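Local coordinates for DUF4973 domain-containing protein (Bacteroides thetaiotaomicron, PDB 4QNI) that is of unknown function but probably acts as an auxiliary nutrient-binding protein of two domains in this gut bacterium, at residues 27-32 with 48-53; 123-128 with 163-168. All coordinates share one frame; numbering follows the deposited sequence.

How the contacts relate
Contacts 1 and 2 belong to one interface, where two beta-sheets pack face to face, and their centres lie about 6 Å apart. Strands 24-30 and 160-168 run parallel as neighbours in one sheet; strands 47-56 and 118-126 are antiparallel neighbours in the other. Each contact takes one strand from each sheet. Within the sheets the contacts are joined by backbone pairs: Y50 O lies 2.7 Å from L123 N, and Y31 N lies 2.8 Å from F168 O, both probable hydrogen bonds. A 1,2-ethanediol, probably from the crystallisation liquor, lies by F168 in contact 2, and the side chain of Y28 in contact 1 comes within about 4 Å of another bound 1,2-ethanediol.

Contact 1 of 2, residues 27-32 with 48-53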
loop_
_atom_site.group_PDB
_atom_site.type_symbol
_atom_site.label_atom_id
_atom_site.label_comp_id
_atom_site.label_asym_id
_atom_site.label_seq_id
_atom_site.Cartn_x
_atom_site.Cartn_y
_atom_site.Cartn_z
ATOM N N ILE A 27 14.966 -19.744 2.130
ATOM C CA ILE A 27 15.265 -20.578 3.285
ATOM C C ILE A 27 16.764 -20.838 3.306
ATOM O O ILE A 27 17.314 -21.368 2.333
ATOM C CB ILE A 27 14.442 -21.893 3.161
ATOM C CG1 ILE A 27 12.919 -21.667 3.256
ATOM C CG2 ILE A 27 14.918 -22.983 4.089
ATOM C CD1 ILE A 27 12.437 -20.972 4.427
ATOM N N TYR A 28 17.401 -20.533 4.424
ATOM C CA TYR A 28 18.831 -20.710 4.602
ATOM C C TYR A 28 19.056 -21.933 5.459
ATOM O O TYR A 28 18.530 -22.043 6.570
ATOM C CB TYR A 28 19.460 -19.428 5.197
ATOM C CG TYR A 28 19.606 -18.324 4.168
ATOM C CD1 TYR A 28 20.785 -18.178 3.434
ATOM C CD2 TYR A 28 18.558 -17.436 3.907
ATOM C CE1 TYR A 28 20.919 -17.177 2.468
ATOM C CE2 TYR A 28 18.687 -16.422 2.957
ATOM C CZ TYR A 28 19.861 -16.309 2.223
ATOM O OH TYR A 28 20.016 -15.325 1.269
ATOM N N VAL A 29 19.793 -22.880 4.897
ATOM C CA VAL A 29 20.071 -24.197 5.473
ATOM C C VAL A 29 21.600 -24.363 5.583
ATOM O O VAL A 29 22.278 -24.129 4.591
ATOM C CB VAL A 29 19.447 -25.342 4.599
ATOM C CG1 VAL A 29 19.565 -26.689 5.295
ATOM C CG2 VAL A 29 18.004 -25.054 4.200
ATOM N N PRO A 30 22.186 -24.746 6.734
ATOM C CA PRO A 30 23.654 -24.896 6.761
ATOM C C PRO A 30 24.064 -25.966 5.766
ATOM O O PRO A 30 23.344 -26.952 5.636
ATOM C CB PRO A 30 23.978 -25.285 8.214
ATOM C CG PRO A 30 22.723 -25.672 8.814
ATOM C CD PRO A 30 21.576 -25.071 8.036
ATOM N N TYR A 31 25.164 -25.735 5.003
ATOM C CA TYR A 31 25.638 -26.697 4.007
ATOM C C TYR A 31 25.900 -28.035 4.709
ATOM O O TYR A 31 25.502 -29.083 4.207
ATOM C CB TYR A 31 26.859 -26.165 3.270
ATOM C CG TYR A 31 27.521 -27.203 2.394
ATOM C CD1 TYR A 31 27.009 -27.513 1.136
ATOM C CD2 TYR A 31 28.670 -27.874 2.819
ATOM C CE1 TYR A 31 27.608 -28.483 0.329
ATOM C CE2 TYR A 31 29.277 -28.839 2.021
ATOM C CZ TYR A 31 28.744 -29.137 0.773
ATOM O OH TYR A 31 29.349 -30.067 -0.039
ATOM N N SER A 32 26.491 -27.969 5.899
ATOM C CA SER A 32 26.738 -29.091 6.780
ATOM C C SER A 32 26.087 -28.838 8.137
ATOM O O SER A 32 26.286 -27.788 8.738
ATOM C CB SER A 32 28.240 -29.338 6.957
ATOM O OG SER A 32 28.850 -29.814 5.775
ATOM N N SER A 48 22.650 -32.146 5.567
ATOM C CA SER A 48 22.006 -31.197 6.451
ATOM C C SER A 48 20.506 -31.465 6.582
ATOM O O SER A 48 20.003 -32.493 6.099
ATOM C CB SER A 48 22.241 -29.793 5.916
ATOM O OG SER A 48 21.968 -28.835 6.917
ATOM N N ASN A 49 19.795 -30.540 7.253
ATOM C CA ASN A 49 18.357 -30.660 7.459
ATOM C C ASN A 49 17.753 -29.318 7.719
ATOM O O ASN A 49 18.462 -28.373 8.031
ATOM C CB ASN A 49 18.021 -31.627 8.621
ATOM C CG ASN A 49 18.322 -31.068 9.990
ATOM O OD1 ASN A 49 19.446 -31.097 10.445
ATOM N ND2 ASN A 49 17.333 -30.505 10.659
ATOM N N TYR A 50 16.432 -29.245 7.639
ATOM C CA TYR A 50 15.689 -28.041 7.947
ATOM C C TYR A 50 14.325 -28.423 8.494
ATOM O O TYR A 50 13.590 -29.164 7.845
ATOM C CB TYR A 50 15.562 -27.135 6.714
ATOM C CG TYR A 50 15.001 -25.771 7.045
ATOM C CD1 TYR A 50 15.837 -24.728 7.443
ATOM C CD2 TYR A 50 13.635 -25.515 6.954
ATOM C CE1 TYR A 50 15.331 -23.472 7.751
ATOM C CE2 TYR A 50 13.115 -24.256 7.254
ATOM C CZ TYR A 50 13.970 -23.237 7.654
ATOM O OH TYR A 50 13.488 -21.989 7.950
ATOM N N GLN A 51 13.986 -27.901 9.675
ATOM C CA GLN A 51 12.715 -28.148 10.344
ATOM C C GLN A 51 11.695 -27.077 9.901
ATOM O O GLN A 51 11.786 -25.911 10.288
ATOM C CB GLN A 51 12.922 -28.172 11.852
ATOM C CG GLN A 51 13.728 -29.379 12.302
ATOM C CD GLN A 51 12.843 -30.411 12.929
ATOM O OE1 GLN A 51 12.295 -31.296 12.260
ATOM N NE2 GLN A 51 12.673 -30.313 14.236
ATOM N N LEU A 52 10.778 -27.465 9.007
ATOM C CA LEU A 52 9.814 -26.533 8.424
ATOM C C LEU A 52 8.507 -26.535 9.210
ATOM O O LEU A 52 7.808 -27.549 9.239
ATOM C CB LEU A 52 9.581 -26.892 6.936
ATOM C CG LEU A 52 8.591 -26.043 6.129
ATOM C CD1 LEU A 52 9.201 -24.687 5.757
ATOM C CD2 LEU A 52 8.154 -26.779 4.872
ATOM N N PRO A 53 8.151 -25.393 9.845
ATOM C CA PRO A 53 6.905 -25.339 10.621
ATOM C C PRO A 53 5.639 -25.422 9.776
ATOM O O PRO A 53 5.558 -24.868 8.680
ATOM C CB PRO A 53 6.983 -23.972 11.309
ATOM C CG PRO A 53 8.437 -23.577 11.253
ATOM C CD PRO A 53 8.882 -24.108 9.941
HETATM O O HOH W 1 15.770 -19.651 6.953
#
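The ring of Y50 has CG2 of I27 over the centre of one face, 3.6 Å above the plane. CG2 lies nearly over the centroid in a CH-pi contact, and the two side chains cross at about a right angle. V29 CG2 and Y28 O approach the same ring obliquely, V29 CG2 coming within 3.9 Å of Y50 CD1. The branches of I27 divide the work: CG2 takes the ring, while CD1 touches the phenol oxygen. In V29, CG1 stands anti to the backbone N (chi1 -172°) and lies 3.4 Å from N49 O, leaving CG2 for the tyrosine. An alanine at Y50 would probably leave I27 CG2 without its aromatic platform and open a gap between the strands. A water accepts from Y28 N at 3.1 Å and meets Y50 OH in a weak bond. Farther along, S48 OG donates to P30 O at 2.7 Å; the C=O...OG angle is 145° and the donor is tilted out of the carbonyl plane. Beyond the pair, I27 and V29 also touch L163 and I165 of strand 160-168, and L52 packs on F15 of the second subunit. Within the DUF4973 region, of the E-set clan, the contact thus joins two sheets, its strands 140° apart, mainly through apolar packing around one ring; the one direct polar link is a serine hydroxyl held by the P30 carbonyl where strand 24-30 ends.

Contact 2 of 2, residues 123-128 with 163-168; sequences LKFDFR and LRIFPF. With EDO (1,2-ethanediol), chain I.
F127 and P167 make the most extensive of the side-chain meetings between 123-128 and 163-168. P167 CG stands over the centre of the phenylalanine ring, 3.7 Å above its plane and 10° off the normal, a CH-pi contact in which CB of the same proline reaches CD2 and CE2. On the opposite face lies CB of F125, offset toward the rim, and the ring is thereby held between CB of F125, on the strand just before it, and the proline. I165 CG2 comes to the ring obliquely, 3.7 Å from F127 CE1, the two side chains crossing at about a right angle. The other branch of I165 serves F125: CD1 meets F125 CZ at 4.0 Å, tip to tip. With CG1 anti to the carbonyl carbon (chi1 -54°) and CG2 anti to the backbone N, the two branches diverge, CG2 to F127 and the CG1 branch to F125. L123 and L163 complete the row, their CD1 methyls 4.0 Å apart. All six residues are buried, and the contact is wholly apolar.

Beyond this layer, D126 and R128 form a side-on salt bridge within their own segment. R128 NE reaches D126 OD1 and R128 NH2 reaches D126 OD2, both at 2.9 Å, with the carboxylate close to the guanidinium plane. The bridge closes across F127, linking the residues on its two sides in the sequence. At the far end of 163-168, 1,2-ethanediol O2 donates a weak bond to F168 O.

The touching parts run about 45° apart. Strand 118-126 lies between 47-56 and 104-105, whereas 160-168 lies between 24-30 and 135-142; V29 of strand 24-30 touches F125, and L140 of strand 135-142 touches L163.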
loop_
_atom_site.group_PDB
_atom_site.type_symbol
_atom_site.label_atom_id
_atom_site.label_comp_id
_atom_site.label_asym_id
_atom_site.label_seq_id
_atom_site.Cartn_x
_atom_site.Cartn_y
_atom_site.Cartn_z
ATOM N N LEU A 123 12.970 -31.576 6.750
ATOM C CA LEU A 123 13.522 -31.689 5.397
ATOM C C LEU A 123 14.972 -32.159 5.509
ATOM O O LEU A 123 15.711 -31.557 6.287
ATOM C CB LEU A 123 13.462 -30.309 4.680
ATOM C CG LEU A 123 12.160 -29.520 4.722
ATOM C CD1 LEU A 123 12.347 -28.124 4.094
ATOM C CD2 LEU A 123 11.029 -30.288 4.026
ATOM N N LYS A 124 15.382 -33.222 4.768
ATOM C CA LYS A 124 16.768 -33.700 4.795
ATOM C C LYS A 124 17.414 -33.301 3.496
ATOM O O LYS A 124 16.751 -33.307 2.460
ATOM C CB LYS A 124 16.885 -35.202 5.053
ATOM C CG LYS A 124 16.180 -35.698 6.328
ATOM C CD LYS A 124 16.826 -35.217 7.632
ATOM C CE LYS A 124 16.594 -36.230 8.732
ATOM N NZ LYS A 124 16.924 -35.687 10.074
ATOM N N PHE A 125 18.675 -32.879 3.555
ATOM C CA PHE A 125 19.363 -32.387 2.381
ATOM C C PHE A 125 20.729 -33.007 2.201
ATOM O O PHE A 125 21.449 -33.273 3.165
ATOM C CB PHE A 125 19.538 -30.857 2.439
ATOM C CG PHE A 125 18.262 -30.069 2.392
ATOM C CD1 PHE A 125 17.637 -29.799 1.181
ATOM C CD2 PHE A 125 17.709 -29.544 3.558
ATOM C CE1 PHE A 125 16.472 -29.037 1.135
ATOM C CE2 PHE A 125 16.537 -28.780 3.510
ATOM C CZ PHE A 125 15.907 -28.566 2.307
ATOM N N ASP A 126 21.087 -33.181 0.922
ATOM C CA ASP A 126 22.376 -33.655 0.463
ATOM C C ASP A 126 22.794 -32.666 -0.599
ATOM O O ASP A 126 22.305 -32.724 -1.732
ATOM C CB ASP A 126 22.321 -35.105 -0.044
ATOM C CG ASP A 126 23.699 -35.690 -0.300
ATOM O OD1 ASP A 126 24.691 -34.930 -0.242
ATOM O OD2 ASP A 126 23.788 -36.908 -0.539
ATOM N N PHE A 127 23.603 -31.679 -0.181
ATOM C CA PHE A 127 24.027 -30.580 -1.029
ATOM C C PHE A 127 25.338 -30.874 -1.751
ATOM O O PHE A 127 25.810 -30.042 -2.521
ATOM C CB PHE A 127 24.146 -29.306 -0.207
ATOM C CG PHE A 127 22.899 -28.759 0.474
ATOM C CD1 PHE A 127 21.745 -28.483 -0.261
ATOM C CD2 PHE A 127 22.920 -28.404 1.826
ATOM C CE1 PHE A 127 20.618 -27.927 0.357
ATOM C CE2 PHE A 127 21.796 -27.833 2.438
ATOM C CZ PHE A 127 20.661 -27.578 1.697
ATOM N N ARG A 128 25.923 -32.045 -1.531
ATOM C CA ARG A 128 27.169 -32.419 -2.199
ATOM C C ARG A 128 27.065 -32.273 -3.723
ATOM O O ARG A 128 26.158 -32.817 -4.356
ATOM C CB ARG A 128 27.560 -33.844 -1.828
ATOM C CG ARG A 128 28.099 -33.897 -0.408
ATOM C CD ARG A 128 28.446 -35.296 0.003
ATOM N NE ARG A 128 27.307 -36.203 -0.096
ATOM C CZ ARG A 128 27.393 -37.527 -0.052
ATOM N NH1 ARG A 128 28.576 -38.118 0.076
ATOM N NH2 ARG A 128 26.301 -38.270 -0.123
ATOM N N LEU A 163 10.090 -23.024 -1.791
ATOM C CA LEU A 163 11.274 -22.695 -1.007
ATOM C C LEU A 163 12.565 -22.605 -1.813
ATOM O O LEU A 163 13.100 -23.614 -2.268
ATOM C CB LEU A 163 11.479 -23.654 0.193
ATOM C CG LEU A 163 10.235 -24.073 1.016
ATOM C CD1 LEU A 163 10.540 -25.279 1.904
ATOM C CD2 LEU A 163 9.632 -22.890 1.803
ATOM N N ARG A 164 13.075 -21.376 -1.960
ATOM C CA ARG A 164 14.373 -21.152 -2.563
ATOM C C ARG A 164 15.377 -21.544 -1.507
ATOM O O ARG A 164 15.458 -20.885 -0.450
ATOM C CB ARG A 164 14.573 -19.697 -3.031
ATOM C CG ARG A 164 15.991 -19.430 -3.546
ATOM C CD ARG A 164 16.157 -19.843 -4.996
ATOM N NE ARG A 164 17.532 -19.688 -5.475
ATOM C CZ ARG A 164 18.017 -18.608 -6.086
ATOM N NH1 ARG A 164 17.270 -17.524 -6.229
ATOM N NH2 ARG A 164 19.266 -18.592 -6.521
ATOM N N ILE A 165 16.035 -22.688 -1.731
ATOM C CA ILE A 165 16.975 -23.194 -0.742
ATOM C C ILE A 165 18.334 -22.628 -0.960
ATOM O O ILE A 165 18.930 -22.800 -2.041
ATOM C CB ILE A 165 17.045 -24.748 -0.740
ATOM C CG1 ILE A 165 15.636 -25.401 -0.573
ATOM C CG2 ILE A 165 18.074 -25.254 0.281
ATOM C CD1 ILE A 165 14.907 -25.063 0.656
ATOM N N PHE A 166 18.849 -21.995 0.080
ATOM C CA PHE A 166 20.237 -21.551 0.068
ATOM C C PHE A 166 21.060 -22.315 1.105
ATOM O O PHE A 166 20.952 -22.007 2.295
ATOM C CB PHE A 166 20.394 -20.039 0.332
ATOM C CG PHE A 166 19.913 -19.144 -0.771
ATOM C CD1 PHE A 166 20.593 -19.081 -1.985
ATOM C CD2 PHE A 166 18.770 -18.375 -0.610
ATOM C CE1 PHE A 166 20.135 -18.253 -3.015
ATOM C CE2 PHE A 166 18.326 -17.543 -1.638
ATOM C CZ PHE A 166 19.004 -17.496 -2.832
ATOM N N PRO A 167 21.918 -23.271 0.704
ATOM C CA PRO A 167 22.917 -23.774 1.662
ATOM C C PRO A 167 23.827 -22.619 2.094
ATOM O O PRO A 167 24.059 -21.684 1.317
ATOM C CB PRO A 167 23.737 -24.784 0.846
ATOM C CG PRO A 167 23.030 -24.942 -0.426
ATOM C CD PRO A 167 22.217 -23.733 -0.660
ATOM N N PHE A 168 24.338 -22.652 3.302
ATOM C CA PHE A 168 25.292 -21.617 3.665
ATOM C C PHE A 168 26.475 -22.230 4.360
ATOM O O PHE A 168 26.309 -23.186 5.114
ATOM C CB PHE A 168 24.675 -20.490 4.512
ATOM C CG PHE A 168 24.156 -20.860 5.879
ATOM C CD1 PHE A 168 24.990 -20.809 6.999
ATOM C CD2 PHE A 168 22.814 -21.192 6.066
ATOM C CE1 PHE A 168 24.499 -21.135 8.271
ATOM C CE2 PHE A 168 22.319 -21.488 7.346
ATOM C CZ PHE A 168 23.160 -21.441 8.434
HETATM C C1 EDO I . 29.393 -25.901 7.274
HETATM O O1 EDO I . 30.490 -25.305 6.599
HETATM C C2 EDO I . 28.037 -25.229 6.924
HETATM O O2 EDO I . 27.792 -24.064 7.722
#